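Local coordinates for protein hyperpolarization-activated (Ih) channel (Strongylocentrotus purpuratus, PDB 2PTM) that probably works as a hyperpolarization-activated, voltage-gated cation channel, of which this carboxy-terminal piece carries the domain that binds cyclic nucleotides, at residues E97-A102 with V157-Y162; F117-I122 with T164-S169. All coordinates share one frame; numbering follows the deposited sequence.

Contact 1: residues E97-A102 with V157-Y162; sequences EVFQPA and VKCETY. With CMP (adenosine-3',5'-cyclic-monophosphate), chain C.
The backbones of Q100 and Y162 come within 4.5 Å of each other at CA, where the touching parts, V98-A102 and K158-Y162, run with their end-to-end directions 125° apart, and one main-chain hydrogen bond, A102 N to C159 O at 2.7 Å, joins them. Y162 gives up more surface to the contact than any other residue. Over one face of its ring sits P101, whose CD lies 3.8 Å from the ring centroid and 26° off the normal, a CH-pi contact displaced toward the CD1 and CE1 rim. Q100 runs beside the same ring, pointing the same way, its CG 3.3 Å from Y162 CE2. Its chain stays extended to CD, and NE2 then gives a nearly straight hydrogen bond (176°) to Y162 OH, 3.1 Å away and in the amide plane. The same NE2 is also bonded to the carbonyl O of K33 on helix 28-42, so two acceptors fix the rotation of the amide. Y40 of that helix stacks with the Y162 ring. In the cyclic nucleotide-binding domain, a beta roll built of two antiparallel sheets, the contact lies where strands 95-99 and 156-159 run out into the turns that lead to the partner sheet. There C159 points its side chain at the other segment: SG, anti to its own carbonyl carbon, meets F99 CB at 3.6 Å and stands obliquely to the F99 ring, while C159 CB rests against Q100 O. S59 and I60 of a second subunit pack on F99 and Q100 respectively. K158, its chain extended, lays CE 3.6 Å from A102 O. V157, at the start of its segment, belongs to the cAMP pocket, with CG2 3.9 Å from O4' of the nucleotide.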
loop_
_atom_site.group_PDB
_atom_site.type_symbol
_atom_site.label_atom_id
_atom_site.label_comp_id
_atom_site.label_asym_id
_atom_site.label_seq_id
_atom_site.Cartn_x
_atom_site.Cartn_y
_atom_site.Cartn_z
ATOM N N GLU A 97 -20.018 -4.049 -5.611
ATOM C CA GLU A 97 -19.812 -5.496 -5.560
ATOM C C GLU A 97 -20.960 -6.146 -6.297
ATOM O O GLU A 97 -22.075 -5.632 -6.277
ATOM C CB GLU A 97 -19.770 -6.011 -4.108
ATOM C CG GLU A 97 -18.545 -5.529 -3.302
ATOM C CD GLU A 97 -18.405 -6.218 -1.957
ATOM O OE1 GLU A 97 -18.692 -7.430 -1.866
ATOM O OE2 GLU A 97 -18.000 -5.548 -0.988
ATOM N N VAL A 98 -20.689 -7.269 -6.949
ATOM C CA VAL A 98 -21.746 -8.031 -7.601
ATOM C C VAL A 98 -21.684 -9.444 -7.062
ATOM O O VAL A 98 -20.587 -9.997 -6.910
ATOM C CB VAL A 98 -21.562 -8.064 -9.146
ATOM C CG1 VAL A 98 -22.419 -9.164 -9.761
ATOM C CG2 VAL A 98 -21.905 -6.712 -9.762
ATOM N N PHE A 99 -22.855 -10.012 -6.758
ATOM C CA PHE A 99 -22.978 -11.409 -6.357
ATOM C C PHE A 99 -24.008 -12.130 -7.245
ATOM O O PHE A 99 -24.834 -11.494 -7.913
ATOM C CB PHE A 99 -23.376 -11.536 -4.871
ATOM C CG PHE A 99 -22.271 -11.180 -3.899
ATOM C CD1 PHE A 99 -21.453 -12.172 -3.352
ATOM C CD2 PHE A 99 -22.065 -9.863 -3.515
ATOM C CE1 PHE A 99 -20.439 -11.861 -2.464
ATOM C CE2 PHE A 99 -21.050 -9.530 -2.617
ATOM C CZ PHE A 99 -20.233 -10.538 -2.086
ATOM N N GLN A 100 -23.943 -13.458 -7.236
ATOM C CA GLN A 100 -24.741 -14.308 -8.114
ATOM C C GLN A 100 -25.769 -15.111 -7.330
ATOM O O GLN A 100 -25.634 -15.278 -6.123
ATOM C CB GLN A 100 -23.814 -15.254 -8.887
ATOM C CG GLN A 100 -23.032 -14.530 -9.993
ATOM C CD GLN A 100 -21.891 -15.341 -10.546
ATOM O OE1 GLN A 100 -20.922 -15.615 -9.842
ATOM N NE2 GLN A 100 -21.984 -15.716 -11.828
ATOM N N PRO A 101 -26.807 -15.612 -8.018
ATOM C CA PRO A 101 -27.847 -16.411 -7.366
ATOM C C PRO A 101 -27.257 -17.525 -6.501
ATOM O O PRO A 101 -26.320 -18.206 -6.936
ATOM C CB PRO A 101 -28.612 -17.006 -8.550
ATOM C CG PRO A 101 -28.464 -16.009 -9.615
ATOM C CD PRO A 101 -27.098 -15.395 -9.447
ATOM N N ALA A 102 -27.794 -17.668 -5.287
ATOM C CA ALA A 102 -27.369 -18.668 -4.307
ATOM C C ALA A 102 -26.046 -18.357 -3.572
ATOM O O ALA A 102 -25.648 -19.099 -2.675
ATOM C CB ALA A 102 -27.363 -20.091 -4.922
ATOM N N VAL A 157 -27.011 -14.251 4.860
ATOM C CA VAL A 157 -27.696 -13.530 3.797
ATOM C C VAL A 157 -27.338 -14.197 2.482
ATOM O O VAL A 157 -26.160 -14.285 2.130
ATOM C CB VAL A 157 -27.274 -12.052 3.762
ATOM C CG1 VAL A 157 -28.017 -11.296 2.645
ATOM C CG2 VAL A 157 -27.521 -11.399 5.141
ATOM N N LYS A 158 -28.358 -14.669 1.768
ATOM C CA LYS A 158 -28.155 -15.454 0.553
ATOM C C LYS A 158 -28.863 -14.794 -0.611
ATOM O O LYS A 158 -30.035 -14.458 -0.511
ATOM C CB LYS A 158 -28.706 -16.870 0.745
ATOM C CG LYS A 158 -28.438 -17.851 -0.401
ATOM C CD LYS A 158 -29.005 -19.227 -0.042
ATOM C CE LYS A 158 -28.592 -20.302 -1.062
ATOM N NZ LYS A 158 -29.300 -21.589 -0.814
ATOM N N CYS A 159 -28.155 -14.622 -1.725
ATOM C CA CYS A 159 -28.746 -14.009 -2.910
ATOM C C CYS A 159 -29.767 -14.916 -3.600
ATOM O O CYS A 159 -29.493 -16.090 -3.859
ATOM C CB CYS A 159 -27.659 -13.666 -3.917
ATOM S SG CYS A 159 -26.503 -12.448 -3.322
ATOM N N GLU A 160 -30.929 -14.358 -3.927
ATOM C CA GLU A 160 -31.917 -15.078 -4.720
ATOM C C GLU A 160 -31.655 -14.815 -6.202
ATOM O O GLU A 160 -31.810 -15.704 -7.020
ATOM C CB GLU A 160 -33.351 -14.661 -4.351
ATOM C CG GLU A 160 -33.848 -15.174 -3.011
ATOM C CD GLU A 160 -34.378 -16.594 -3.095
ATOM O OE1 GLU A 160 -35.480 -16.844 -2.569
ATOM O OE2 GLU A 160 -33.700 -17.456 -3.701
ATOM N N THR A 161 -31.242 -13.591 -6.530
ATOM C CA THR A 161 -31.057 -13.167 -7.912
ATOM C C THR A 161 -29.611 -12.721 -8.048
ATOM O O THR A 161 -28.854 -12.807 -7.089
ATOM C CB THR A 161 -31.946 -11.958 -8.230
ATOM O OG1 THR A 161 -31.557 -10.855 -7.401
ATOM C CG2 THR A 161 -33.425 -12.268 -7.970
ATOM N N TYR A 162 -29.215 -12.257 -9.228
ATOM C CA TYR A 162 -27.989 -11.474 -9.314
ATOM C C TYR A 162 -28.207 -10.241 -8.445
ATOM O O TYR A 162 -29.295 -9.659 -8.463
ATOM C CB TYR A 162 -27.704 -11.055 -10.764
ATOM C CG TYR A 162 -26.844 -12.049 -11.500
ATOM C CD1 TYR A 162 -27.401 -13.182 -12.074
ATOM C CD2 TYR A 162 -25.466 -11.864 -11.601
ATOM C CE1 TYR A 162 -26.612 -14.105 -12.741
ATOM C CE2 TYR A 162 -24.670 -12.773 -12.252
ATOM C CZ TYR A 162 -25.247 -13.896 -12.822
ATOM O OH TYR A 162 -24.460 -14.807 -13.475
HETATM P P CMP C . -25.330 -8.741 10.512
HETATM O O1P CMP C . -25.594 -9.545 11.823
HETATM O O2P CMP C . -24.151 -7.890 10.468
HETATM O "O5'" CMP C . -25.444 -9.906 9.409
HETATM C "C5'" CMP C . -26.639 -10.423 8.873
HETATM C "C4'" CMP C . -27.653 -9.339 8.535
HETATM O "O4'" CMP C . -28.997 -9.771 8.354
HETATM C "C3'" CMP C . -27.790 -8.462 9.756
HETATM O "O3'" CMP C . -26.676 -7.859 10.321
HETATM C "C2'" CMP C . -28.982 -7.544 9.478
HETATM O "O2'" CMP C . -28.604 -6.583 8.503
HETATM C "C1'" CMP C . -29.826 -8.602 8.689
HETATM N N9 CMP C . -30.947 -9.068 9.454
HETATM C C8 CMP C . -30.971 -9.950 10.564
HETATM N N7 CMP C . -32.217 -10.200 10.998
HETATM C C5 CMP C . -33.053 -9.445 10.168
HETATM C C6 CMP C . -34.461 -9.238 10.091
HETATM N N6 CMP C . -35.311 -9.879 10.956
HETATM N N1 CMP C . -34.953 -8.392 9.135
HETATM C C2 CMP C . -34.091 -7.794 8.283
HETATM N N3 CMP C . -32.745 -7.893 8.225
HETATM C C4 CMP C . -32.268 -8.737 9.172
#

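Contact 2: residues F117-I122 with T164-S169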
loop_
_atom_site.group_PDB
_atom_site.type_symbol
_atom_site.label_atom_id
_atom_site.label_comp_id
_atom_site.label_asym_id
_atom_site.label_seq_id
_atom_site.Cartn_x
_atom_site.Cartn_y
_atom_site.Cartn_z
ATOM N N PHE A 117 -25.330 -2.098 0.925
ATOM C CA PHE A 117 -26.552 -1.452 0.449
ATOM C C PHE A 117 -26.954 -2.139 -0.840
ATOM O O PHE A 117 -26.103 -2.367 -1.702
ATOM C CB PHE A 117 -26.303 0.033 0.173
ATOM C CG PHE A 117 -26.021 0.831 1.408
ATOM C CD1 PHE A 117 -27.053 1.455 2.092
ATOM C CD2 PHE A 117 -24.731 0.937 1.902
ATOM C CE1 PHE A 117 -26.801 2.186 3.237
ATOM C CE2 PHE A 117 -24.468 1.667 3.055
ATOM C CZ PHE A 117 -25.503 2.290 3.721
ATOM N N ILE A 118 -28.239 -2.463 -0.984
ATOM C CA ILE A 118 -28.706 -3.154 -2.181
ATOM C C ILE A 118 -29.118 -2.153 -3.256
ATOM O O ILE A 118 -30.075 -1.395 -3.079
ATOM C CB ILE A 118 -29.911 -4.073 -1.879
ATOM C CG1 ILE A 118 -29.550 -5.104 -0.800
ATOM C CG2 ILE A 118 -30.392 -4.780 -3.145
ATOM C CD1 ILE A 118 -30.739 -5.990 -0.368
ATOM N N GLN A 119 -28.389 -2.133 -4.366
ATOM C CA GLN A 119 -28.816 -1.319 -5.491
ATOM C C GLN A 119 -29.915 -2.080 -6.190
ATOM O O GLN A 119 -31.045 -1.598 -6.322
ATOM C CB GLN A 119 -27.685 -1.070 -6.473
ATOM C CG GLN A 119 -28.151 -0.269 -7.702
ATOM C CD GLN A 119 -27.015 0.037 -8.628
ATOM O OE1 GLN A 119 -26.448 -0.861 -9.254
ATOM N NE2 GLN A 119 -26.654 1.308 -8.714
ATOM N N GLN A 120 -29.588 -3.292 -6.623
ATOM C CA GLN A 120 -30.597 -4.144 -7.236
ATOM C C GLN A 120 -30.428 -5.594 -6.840
ATOM O O GLN A 120 -29.311 -6.087 -6.746
ATOM C CB GLN A 120 -30.576 -3.990 -8.753
ATOM C CG GLN A 120 -31.487 -2.859 -9.219
ATOM C CD GLN A 120 -31.649 -2.818 -10.715
ATOM O OE1 GLN A 120 -32.747 -3.019 -11.239
ATOM N NE2 GLN A 120 -30.554 -2.550 -11.418
ATOM N N GLY A 121 -31.544 -6.270 -6.591
ATOM C CA GLY A 121 -31.500 -7.685 -6.307
ATOM C C GLY A 121 -32.363 -8.043 -5.113
ATOM O O GLY A 121 -32.910 -7.177 -4.430
ATOM N N ILE A 122 -32.470 -9.335 -4.865
ATOM C CA ILE A 122 -33.248 -9.842 -3.740
ATOM C C ILE A 122 -32.376 -10.801 -2.947
ATOM O O ILE A 122 -31.746 -11.684 -3.525
ATOM C CB ILE A 122 -34.483 -10.604 -4.232
ATOM C CG1 ILE A 122 -35.399 -9.662 -5.021
ATOM C CG2 ILE A 122 -35.205 -11.232 -3.059
ATOM C CD1 ILE A 122 -36.549 -10.358 -5.700
ATOM N N THR A 164 -26.519 -6.441 -7.197
ATOM C CA THR A 164 -25.512 -5.403 -7.257
ATOM C C THR A 164 -25.604 -4.645 -5.943
ATOM O O THR A 164 -26.658 -4.116 -5.587
ATOM C CB THR A 164 -25.734 -4.486 -8.459
ATOM O OG1 THR A 164 -27.062 -3.961 -8.408
ATOM C CG2 THR A 164 -25.589 -5.276 -9.747
ATOM N N LEU A 165 -24.497 -4.632 -5.216
ATOM C CA LEU A 165 -24.440 -4.078 -3.869
ATOM C C LEU A 165 -23.369 -3.000 -3.808
ATOM O O LEU A 165 -22.460 -2.962 -4.654
ATOM C CB LEU A 165 -24.069 -5.180 -2.864
ATOM C CG LEU A 165 -24.879 -6.473 -2.932
ATOM C CD1 LEU A 165 -24.343 -7.502 -1.943
ATOM C CD2 LEU A 165 -26.343 -6.158 -2.650
ATOM N N PHE A 166 -23.471 -2.126 -2.813
ATOM C CA PHE A 166 -22.389 -1.205 -2.499
ATOM C C PHE A 166 -22.026 -1.417 -1.051
ATOM O O PHE A 166 -22.888 -1.294 -0.171
ATOM C CB PHE A 166 -22.827 0.237 -2.733
ATOM C CG PHE A 166 -22.935 0.595 -4.187
ATOM C CD1 PHE A 166 -21.844 1.113 -4.866
ATOM C CD2 PHE A 166 -24.113 0.382 -4.879
ATOM C CE1 PHE A 166 -21.938 1.444 -6.210
ATOM C CE2 PHE A 166 -24.215 0.702 -6.227
ATOM C CZ PHE A 166 -23.127 1.226 -6.894
ATOM N N SER A 167 -20.770 -1.768 -0.788
ATOM C CA SER A 167 -20.373 -2.063 0.585
ATOM C C SER A 167 -19.679 -0.873 1.237
ATOM O O SER A 167 -19.107 -0.028 0.547
ATOM C CB SER A 167 -19.468 -3.298 0.633
ATOM O OG SER A 167 -18.286 -3.089 -0.126
ATOM N N LEU A 168 -19.755 -0.810 2.567
ATOM C CA LEU A 168 -19.033 0.177 3.357
ATOM C C LEU A 168 -18.242 -0.592 4.412
ATOM O O LEU A 168 -18.829 -1.316 5.213
ATOM C CB LEU A 168 -20.029 1.109 4.054
ATOM C CG LEU A 168 -19.504 2.384 4.704
ATOM C CD1 LEU A 168 -18.978 3.344 3.641
ATOM C CD2 LEU A 168 -20.647 3.024 5.501
ATOM N N SER A 169 -16.921 -0.434 4.422
ATOM C CA SER A 169 -16.059 -1.194 5.324
ATOM C C SER A 169 -16.285 -0.774 6.770
ATOM O O SER A 169 -16.817 0.299 7.028
ATOM C CB SER A 169 -14.597 -0.956 4.960
ATOM O OG SER A 169 -14.230 0.370 5.301
HETATM O O HOH W 1 -27.985 -2.435 -10.654
#
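A classic beta bulge interrupts the antiparallel pairing here: Q119 and Q120 both face T164, and T164 O accepts from Q119 N at 2.9 Å and from Q120 N at 3.2 Å. T164 N returns a bond to Q120 O. Before the bulge the register is regular, with F117 and F166 a hydrogen-bonded pair joined by two backbone bonds and I118 and L165 a non-hydrogen-bonded pair whose side chains lie alongside, I118 CG1 3.8 Å from L165 CD2. T164 OG1 sits between its backbone N and carbonyl carbon (chi1 55°), 3.2 Å from Q120 N in a weak bond. A water ties the two glutamines to this hydroxyl: it donates to Q119 OE1 at 2.6 Å, accepts from Q120 NE2 and lies 2.9 Å from T164 OG1. The other branch of the Q119 amide, NE2, approaches the edge of the F166 ring, 3.5 Å from CE2, with amide and ring planes 83° apart. An alanine in place of Q119 would probably leave the water without its acceptor OE1 and open a gap at the F166 ring edge where the amide now lies. At Q119 the chain turns a corner and passes from strand 114-118 toward strand 123-126 of the other sheet, so that one chain serves both antiparallel sheets of the beta roll of the cyclic nucleotide-binding domain.

Contacts 1 and 2 have centres 10 Å apart and interlock along the chain, their segments alternating. Strand 163-169 follows strand 156-159 directly and is the neighbour of strand 95-99 in one sheet, so both contacts reach that sheet. They also touch: E97 OE2 lies 2.6 Å from S167 OG, a probable hydrogen bond, F99 CD2 packs 3.6 Å from L165 CD1, and E160 N is 2.8 Å from I122 O, another probable hydrogen bond. Toward the cAMP, contact 1 supplies V157 to the pocket itself, whereas contact 2 stands further back: the I118 side chain is about 9 Å from the nucleotide, and that of F117 about 8 Å from the side chain of E144, a cAMP-binding residue.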